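Local coordinates for protein methylmalonyl-CoA carboxyltransferase 5S subunit (Propionibacterium freudenreichii subsp. shermanii, PDB 1RQB) that catalyses the transfer of a carboxyl group from biotin on the 1.3S subunit to pyruvate, forming oxaloacetate, with the help of a cobalt ion, at residues M44-E47 with D48-A52; A54-A58 with A59-S63; H262-T265 with E266-A269; R285-K288 with I289-H292. All coordinates share one frame; numbering follows the deposited sequence.

Contact 1. Residues M44-E47 with D48-A52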
# COMPACT_ATOMS: atom_id res chain seq x y z
N MSE A 44 -12.22 0.98 -17.91
CA MSE A 44 -12.99 -0.22 -17.54
C MSE A 44 -14.28 -0.34 -18.36
O MSE A 44 -15.13 0.55 -18.36
CB MSE A 44 -13.37 -0.21 -16.07
CG MSE A 44 -14.22 -1.40 -15.71
SE MSE A 44 -13.10 -2.85 -15.17
CE MSE A 44 -13.06 -2.36 -13.39
N ALA A 45 -14.45 -1.49 -19.00
CA ALA A 45 -15.64 -1.75 -19.83
C ALA A 45 -16.78 -2.25 -18.94
O ALA A 45 -16.57 -3.01 -18.00
CB ALA A 45 -15.31 -2.79 -20.89
N MSE A 46 -18.00 -1.84 -19.29
CA MSE A 46 -19.19 -2.23 -18.53
C MSE A 46 -19.29 -3.75 -18.44
O MSE A 46 -19.66 -4.30 -17.41
CB MSE A 46 -20.45 -1.65 -19.19
CG MSE A 46 -21.71 -1.90 -18.39
SE MSE A 46 -21.55 -1.13 -16.58
CE MSE A 46 -23.43 -0.72 -16.29
N GLU A 47 -18.92 -4.44 -19.53
CA GLU A 47 -18.98 -5.91 -19.57
C GLU A 47 -18.14 -6.52 -18.45
O GLU A 47 -18.45 -7.60 -17.95
CB GLU A 47 -18.47 -6.41 -20.94
CG GLU A 47 -17.04 -5.96 -21.27
CD GLU A 47 -16.63 -6.23 -22.72
OE1 GLU A 47 -17.33 -5.74 -23.64
OE2 GLU A 47 -15.60 -6.91 -22.94
N ASP A 48 -17.07 -5.83 -18.05
CA ASP A 48 -16.17 -6.36 -17.02
C ASP A 48 -16.61 -5.98 -15.61
O ASP A 48 -16.01 -6.43 -14.63
CB ASP A 48 -14.74 -5.84 -17.27
CG ASP A 48 -14.06 -6.51 -18.46
OD1 ASP A 48 -14.30 -7.71 -18.70
OD2 ASP A 48 -13.25 -5.85 -19.17
N MSE A 49 -17.67 -5.18 -15.47
CA MSE A 49 -18.12 -4.74 -14.14
C MSE A 49 -19.46 -5.34 -13.72
O MSE A 49 -19.66 -5.64 -12.54
CB MSE A 49 -18.27 -3.21 -14.10
CG MSE A 49 -17.00 -2.41 -14.30
SE MSE A 49 -17.32 -0.48 -14.02
CE MSE A 49 -17.84 0.03 -15.82
N VAL A 50 -20.40 -5.50 -14.65
CA VAL A 50 -21.75 -5.96 -14.30
C VAL A 50 -21.77 -7.25 -13.48
O VAL A 50 -22.64 -7.43 -12.63
CB VAL A 50 -22.66 -6.15 -15.55
CG1 VAL A 50 -22.91 -4.79 -16.21
CG2 VAL A 50 -22.03 -7.13 -16.53
N GLY A 51 -20.82 -8.15 -13.73
CA GLY A 51 -20.79 -9.40 -12.99
C GLY A 51 -20.58 -9.28 -11.49
O GLY A 51 -20.81 -10.25 -10.76
N ALA A 52 -20.15 -8.12 -11.01
CA ALA A 52 -19.90 -7.95 -9.57
C ALA A 52 -21.01 -7.12 -8.91
O ALA A 52 -21.03 -6.97 -7.69
CB ALA A 52 -18.54 -7.26 -9.35
O HOH W 1 -18.51 -8.69 -15.48
O HOH W 2 -12.89 -6.15 -21.65
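Met44 and Met49, both selenomethionine in the crystal, form the tight side of this local turn. Their chains cross with CG of Met44 only 3.3 Å from CG of Met49, closer than usual for two carbons. Met44 has its CG anti to the backbone N (chi1 177°) and then bends twice, which lays SE near the CB of Asp48 at 4.0 Å. Met46, a third selenomethionine, crosses both Met49 and Val50 at about a right angle: its CG lies 3.8 Å from CG1 of Val50 and its SE 4.0 Å from CE of Met49. Main-chain bonds tighten the bend. Met46 O takes two donors, Met49 N from above the carbonyl plane and Val50 N nearly in line with the C=O bond, while Asp48 N donates to Ala45 O at 2.9 Å. In the TIM barrel, these residues lead from helix 31-39, which includes substrate-binding residues, to helix 53-58; Met44 also packs on His36, one of those residues, and Met46 lies against helix 83-93. The solvent side, that of exposed Glu47, is looser and polar. Glu47 points the same way as Asp48, the carboxylate planes 79° apart and OE2 of Glu47 4.5 Å from OD1 of Asp48. One water donates to both carboxylates, probably easing the like charges; Asp48, though buried, also has Lys299 and the hydroxyl of Tyr300 as partners. A second water, its oxygen 2.7 Å from Glu47 O, donates to that carbonyl and accepts from the N-H of Gly51.

Contact 2. Residues A54-A58 with A59-S63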
# COMPACT_ATOMS: atom_id res chain seq x y z
N ALA A 54 -24.26 -7.60 -8.30
CA ALA A 54 -25.11 -8.25 -7.30
C ALA A 54 -24.38 -8.33 -5.96
O ALA A 54 -24.96 -8.05 -4.91
CB ALA A 54 -25.51 -9.66 -7.78
N ASP A 55 -23.10 -8.70 -5.98
CA ASP A 55 -22.34 -8.81 -4.73
C ASP A 55 -22.09 -7.43 -4.12
O ASP A 55 -22.17 -7.26 -2.90
CB ASP A 55 -21.03 -9.54 -4.96
CG ASP A 55 -21.26 -11.03 -5.22
OD1 ASP A 55 -22.03 -11.64 -4.45
OD2 ASP A 55 -20.67 -11.56 -6.18
N ILE A 56 -21.80 -6.43 -4.96
CA ILE A 56 -21.57 -5.07 -4.45
C ILE A 56 -22.84 -4.57 -3.75
O ILE A 56 -22.78 -4.00 -2.66
CB ILE A 56 -21.19 -4.11 -5.62
CG1 ILE A 56 -19.77 -4.43 -6.08
CG2 ILE A 56 -21.32 -2.65 -5.18
CD1 ILE A 56 -19.29 -3.64 -7.30
N ASP A 57 -23.98 -4.83 -4.38
CA ASP A 57 -25.29 -4.40 -3.87
C ASP A 57 -25.61 -5.03 -2.51
O ASP A 57 -26.35 -4.45 -1.72
CB ASP A 57 -26.40 -4.78 -4.87
CG ASP A 57 -27.78 -4.30 -4.43
OD1 ASP A 57 -28.06 -3.08 -4.52
OD2 ASP A 57 -28.58 -5.14 -3.97
N ALA A 58 -25.06 -6.21 -2.21
CA ALA A 58 -25.39 -6.86 -0.93
C ALA A 58 -24.23 -6.80 0.06
O ALA A 58 -24.30 -7.42 1.13
CB ALA A 58 -25.75 -8.32 -1.18
N ALA A 59 -23.17 -6.06 -0.25
CA ALA A 59 -22.00 -6.03 0.64
C ALA A 59 -22.22 -5.18 1.89
O ALA A 59 -21.57 -5.41 2.90
CB ALA A 59 -20.78 -5.54 -0.13
N GLY A 60 -23.11 -4.19 1.82
CA GLY A 60 -23.35 -3.34 2.98
C GLY A 60 -22.74 -1.94 2.94
O GLY A 60 -22.61 -1.27 3.96
N TYR A 61 -22.37 -1.48 1.75
CA TYR A 61 -21.74 -0.16 1.60
C TYR A 61 -22.76 0.96 1.85
O TYR A 61 -23.95 0.80 1.59
CB TYR A 61 -21.21 0.00 0.18
CG TYR A 61 -20.11 -0.94 -0.20
CD1 TYR A 61 -20.29 -1.89 -1.20
CD2 TYR A 61 -18.85 -0.83 0.39
CE1 TYR A 61 -19.23 -2.72 -1.61
CE2 TYR A 61 -17.78 -1.64 -0.02
CZ TYR A 61 -17.99 -2.58 -1.02
OH TYR A 61 -16.93 -3.34 -1.46
N TRP A 62 -22.27 2.10 2.33
CA TRP A 62 -23.14 3.27 2.54
C TRP A 62 -23.59 3.78 1.17
O TRP A 62 -24.75 4.14 0.96
CB TRP A 62 -22.39 4.38 3.29
CG TRP A 62 -23.28 5.57 3.55
CD1 TRP A 62 -24.28 5.66 4.48
CD2 TRP A 62 -23.33 6.77 2.79
NE1 TRP A 62 -24.96 6.84 4.33
CE2 TRP A 62 -24.40 7.55 3.30
CE3 TRP A 62 -22.58 7.27 1.71
CZ2 TRP A 62 -24.74 8.81 2.77
CZ3 TRP A 62 -22.92 8.53 1.18
CH2 TRP A 62 -23.99 9.27 1.71
N SER A 63 -22.65 3.81 0.23
CA SER A 63 -22.94 4.21 -1.16
C SER A 63 -21.93 3.54 -2.08
O SER A 63 -20.90 3.03 -1.64
CB SER A 63 -22.86 5.74 -1.34
OG SER A 63 -21.53 6.22 -1.28
O HOH W 3 -23.67 -2.54 -0.51
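A local helix-end contact, this one lies where helix 53-58 stops and the chain turns toward strand 63-68 of the barrel. Ile56 is the residue to which the turn returns. Its carbonyl O accepts Ala59 N at 3.2 Å; the N-H points almost straight at it (165°), although the donor stands well above the carbonyl plane. The same O receives a water that also accepts the N-H of Tyr61, 2.8 Å from the water oxygen to Tyr61 N, so this water bridges the helix end to the chain beyond Gly60. Gly60 makes the turn possible with a positive phi of 104°, where a side chain would crowd the carbonyl O of Ala59. Tyr61 then folds back: with CG anti to its carbonyl carbon (chi1 -64°), the ring comes to Ile56, whose O lies at the ring edge, 3.6 Å from Tyr61 CD1. Apolar packing adds Tyr61 CE1, 4.1 Å from Ile56 CG2. The far end of the ring packs on Leu286 of helix 283-296, and its hydroxyl makes a weak hydrogen bond to Glu29. Putting an alanine here would probably strip CG2 of Ile56 of its aromatic neighbour and open a gap beside Leu286. A helix C-terminus closed by a positive-phi glycine, here with a water bridge, forms this alpha-to-beta turn of a TIM barrel.

Contact 3. Residues H262-T265 with E266-A269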
# COMPACT_ATOMS: atom_id res chain seq x y z
N HIS A 262 -6.71 3.99 -4.23
CA HIS A 262 -7.19 4.22 -2.85
C HIS A 262 -6.80 3.08 -1.91
O HIS A 262 -6.28 2.05 -2.33
CB HIS A 262 -8.72 4.34 -2.90
CG HIS A 262 -9.20 5.21 -4.02
ND1 HIS A 262 -9.34 4.73 -5.31
CD2 HIS A 262 -9.52 6.52 -4.07
CE1 HIS A 262 -9.73 5.72 -6.10
NE2 HIS A 262 -9.84 6.82 -5.37
N ASN A 263 -7.05 3.31 -0.62
CA ASN A 263 -6.79 2.31 0.42
C ASN A 263 -7.81 1.19 0.22
O ASN A 263 -8.94 1.45 -0.19
CB ASN A 263 -6.86 2.97 1.80
CG ASN A 263 -5.83 4.08 1.95
OD1 ASN A 263 -4.62 3.82 1.90
ND2 ASN A 263 -6.29 5.32 2.07
N PRO A 264 -7.41 -0.07 0.49
CA PRO A 264 -8.25 -1.27 0.33
C PRO A 264 -9.44 -1.40 1.28
O PRO A 264 -9.30 -1.29 2.50
CB PRO A 264 -7.24 -2.43 0.48
CG PRO A 264 -5.87 -1.77 0.53
CD PRO A 264 -6.14 -0.43 1.13
N THR A 265 -10.60 -1.67 0.70
CA THR A 265 -11.85 -1.82 1.46
C THR A 265 -11.69 -2.86 2.57
O THR A 265 -11.98 -2.59 3.74
CB THR A 265 -13.00 -2.26 0.52
OG1 THR A 265 -13.22 -1.23 -0.46
CG2 THR A 265 -14.29 -2.53 1.31
N GLU A 266 -11.22 -4.05 2.22
CA GLU A 266 -11.11 -5.12 3.22
C GLU A 266 -10.08 -4.76 4.29
O GLU A 266 -10.27 -5.09 5.46
CB GLU A 266 -10.73 -6.43 2.55
CG GLU A 266 -11.70 -6.86 1.46
CD GLU A 266 -11.15 -6.58 0.07
OE1 GLU A 266 -10.92 -5.40 -0.28
OE2 GLU A 266 -10.91 -7.56 -0.66
N SER A 267 -8.98 -4.10 3.91
CA SER A 267 -7.96 -3.73 4.90
C SER A 267 -8.54 -2.72 5.89
O SER A 267 -8.32 -2.83 7.10
CB SER A 267 -6.74 -3.14 4.20
OG SER A 267 -6.13 -4.10 3.35
N VAL A 268 -9.30 -1.75 5.39
CA VAL A 268 -9.89 -0.74 6.27
C VAL A 268 -10.91 -1.40 7.21
O VAL A 268 -10.99 -1.08 8.39
CB VAL A 268 -10.55 0.40 5.45
CG1 VAL A 268 -11.40 1.29 6.35
CG2 VAL A 268 -9.46 1.23 4.81
N ALA A 269 -11.67 -2.37 6.70
CA ALA A 269 -12.65 -3.03 7.57
C ALA A 269 -11.95 -3.89 8.63
O ALA A 269 -12.31 -3.85 9.80
CB ALA A 269 -13.61 -3.90 6.75
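Val268 N donates to Pro264 O at 2.9 Å, and Ala269 N to Thr265 O at 3.0 Å. These bonds start helix 265-271, with Pro264 at the N-cap position, after the loop that follows strand 248-251 of the TIM barrel. The polar side chains find their partners in other parts of the fold. With chi1 at -63°, Thr265 holds OG1 on the side of its own backbone N, where the hydroxyl hydrogen-bonds to Thr251 and Glu29; Glu266 is held by Ser254. Ser267 reaches across the dimer interface, its OG bonded to the carbonyl O of Thr231 of the second subunit, whose Val309 packs on Pro264 and Ser267. Upstream, His262 NE2 is bonded to Asp34 OD1, making it a second-shell residue for the cobalt ligand Asp34. The remaining contact is close packing, all of it buried. The proline ring lies beside Ser267, its CB 3.5 Å from Ser267 OG, and Asn263 CB is 4.3 Å from Val268 CG2. That same methyl, Val268 CG2, sits 3.4 Å from Pro264 O, the oxygen that its own backbone N grips.

Contact 4. Residues R285-K288 with I289-H292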
# COMPACT_ATOMS: atom_id res chain seq x y z
N ARG A 285 -19.06 -11.36 0.74
CA ARG A 285 -19.39 -10.62 -0.48
C ARG A 285 -18.14 -9.89 -0.97
O ARG A 285 -17.85 -9.86 -2.17
CB ARG A 285 -20.51 -9.59 -0.24
CG ARG A 285 -21.89 -10.18 0.05
CD ARG A 285 -22.46 -10.97 -1.13
NE ARG A 285 -23.82 -11.41 -0.82
CZ ARG A 285 -24.73 -11.77 -1.71
NH1 ARG A 285 -24.47 -11.76 -3.01
NH2 ARG A 285 -25.95 -12.12 -1.30
N LEU A 286 -17.38 -9.32 -0.04
CA LEU A 286 -16.16 -8.59 -0.40
C LEU A 286 -15.18 -9.54 -1.10
O LEU A 286 -14.51 -9.17 -2.06
CB LEU A 286 -15.49 -7.99 0.85
CG LEU A 286 -16.28 -6.93 1.61
CD1 LEU A 286 -15.43 -6.35 2.74
CD2 LEU A 286 -16.68 -5.81 0.66
N HIS A 287 -15.08 -10.77 -0.60
CA HIS A 287 -14.16 -11.76 -1.19
C HIS A 287 -14.56 -12.05 -2.64
O HIS A 287 -13.71 -12.18 -3.52
CB HIS A 287 -14.21 -13.05 -0.37
CG HIS A 287 -13.29 -14.11 -0.87
ND1 HIS A 287 -11.93 -14.07 -0.68
CD2 HIS A 287 -13.53 -15.24 -1.58
CE1 HIS A 287 -11.37 -15.12 -1.25
NE2 HIS A 287 -12.32 -15.85 -1.81
N LYS A 288 -15.86 -12.13 -2.90
CA LYS A 288 -16.35 -12.41 -4.26
C LYS A 288 -16.05 -11.23 -5.18
O LYS A 288 -15.69 -11.41 -6.34
CB LYS A 288 -17.86 -12.68 -4.26
CG LYS A 288 -18.29 -13.90 -3.46
CD LYS A 288 -19.80 -14.09 -3.59
CE LYS A 288 -20.30 -15.24 -2.72
NZ LYS A 288 -19.56 -16.51 -2.97
N ILE A 289 -16.23 -10.02 -4.68
CA ILE A 289 -15.97 -8.82 -5.49
C ILE A 289 -14.47 -8.75 -5.80
O ILE A 289 -14.05 -8.48 -6.92
CB ILE A 289 -16.41 -7.55 -4.73
CG1 ILE A 289 -17.91 -7.62 -4.46
CG2 ILE A 289 -16.06 -6.28 -5.54
CD1 ILE A 289 -18.38 -6.67 -3.35
N ARG A 290 -13.66 -9.01 -4.78
CA ARG A 290 -12.20 -8.97 -4.93
C ARG A 290 -11.75 -9.94 -6.03
O ARG A 290 -10.99 -9.56 -6.92
CB ARG A 290 -11.50 -9.37 -3.64
CG ARG A 290 -10.00 -9.30 -3.76
CD ARG A 290 -9.31 -9.78 -2.51
NE ARG A 290 -9.41 -11.22 -2.35
CZ ARG A 290 -8.50 -12.08 -2.82
NH1 ARG A 290 -7.44 -11.62 -3.48
NH2 ARG A 290 -8.65 -13.38 -2.62
N ASP A 291 -12.21 -11.18 -5.94
CA ASP A 291 -11.83 -12.23 -6.90
C ASP A 291 -12.32 -11.87 -8.31
O ASP A 291 -11.65 -12.13 -9.30
CB ASP A 291 -12.40 -13.58 -6.46
CG ASP A 291 -11.61 -14.20 -5.31
OD1 ASP A 291 -10.58 -13.60 -4.91
OD2 ASP A 291 -11.99 -15.29 -4.82
N HIS A 292 -13.48 -11.24 -8.38
CA HIS A 292 -14.01 -10.85 -9.69
C HIS A 292 -13.04 -9.89 -10.39
O HIS A 292 -12.67 -10.10 -11.54
CB HIS A 292 -15.35 -10.12 -9.52
CG HIS A 292 -15.91 -9.62 -10.81
ND1 HIS A 292 -16.66 -10.41 -11.65
CD2 HIS A 292 -15.76 -8.43 -11.44
CE1 HIS A 292 -16.95 -9.74 -12.75
NE2 HIS A 292 -16.41 -8.53 -12.65
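Arg285 through Lys288 each offer a carbonyl to the N-H four residues on, the regular bonding of helix 283-296: Ile289 N to Arg285 O and His292 N to Lys288 O are both 3.0 Å. On the buried side, Ile289 lays CG1 along the turn, 3.2 Å from Arg285 O, and its CD1 approaches Leu286 CD2 at 4.4 Å; Ile56 of helix 53-58 packs against it. The outer side carries a polar group of His287, Arg290 and Asp291. A chi1 of -179° carries the His287 ring down the helix toward Asp291, whose CG lies over one face, offset toward the rim, the planes 69° apart. Asp291 OD2 is 3.1 Å from His287 NE2, but the angle is too poor for a hydrogen bond. Asp291 OD1 forms a salt bridge with Arg290 NH2, 3.0 Å away, from well out of the guanidinium plane. The edge of that guanidinium meets His287 CE1 at 3.5 Å. An alanine in place of Asp291 would probably leave Arg290 without this counter-charge and the His287 face less covered. With no N-H pointing at Asp291 OD1, the Arg290 pairing rests on charge alone; Asp291 would probably favour protonation of His287, while the nearby Arg290 would work against it.

Overall arrangement
All four contacts belong to the TIM barrel and lie in the layer around its strands. Contact 3 is wholly buried and touches the second subunit; contacts 1, 2 and 4 are partly buried. Contacts 1 and 2 adjoin in sequence, leading into and out of helix 53-58. Helix 283-296, the element of contact 4, meets the other three: His292 NE2 lies 2.9 Å from Asp48 O of contact 1, Arg285 makes a salt bridge with Asp55 of contact 2, and in contact 3 Leu286 packs on Thr265 and Glu266, and Arg290 on Glu266. Chemistry follows position: selenomethionines in contact 1, a glycine turn with bridging water in contact 2, a helix start near the cobalt shell in contact 3, surface charges in contact 4.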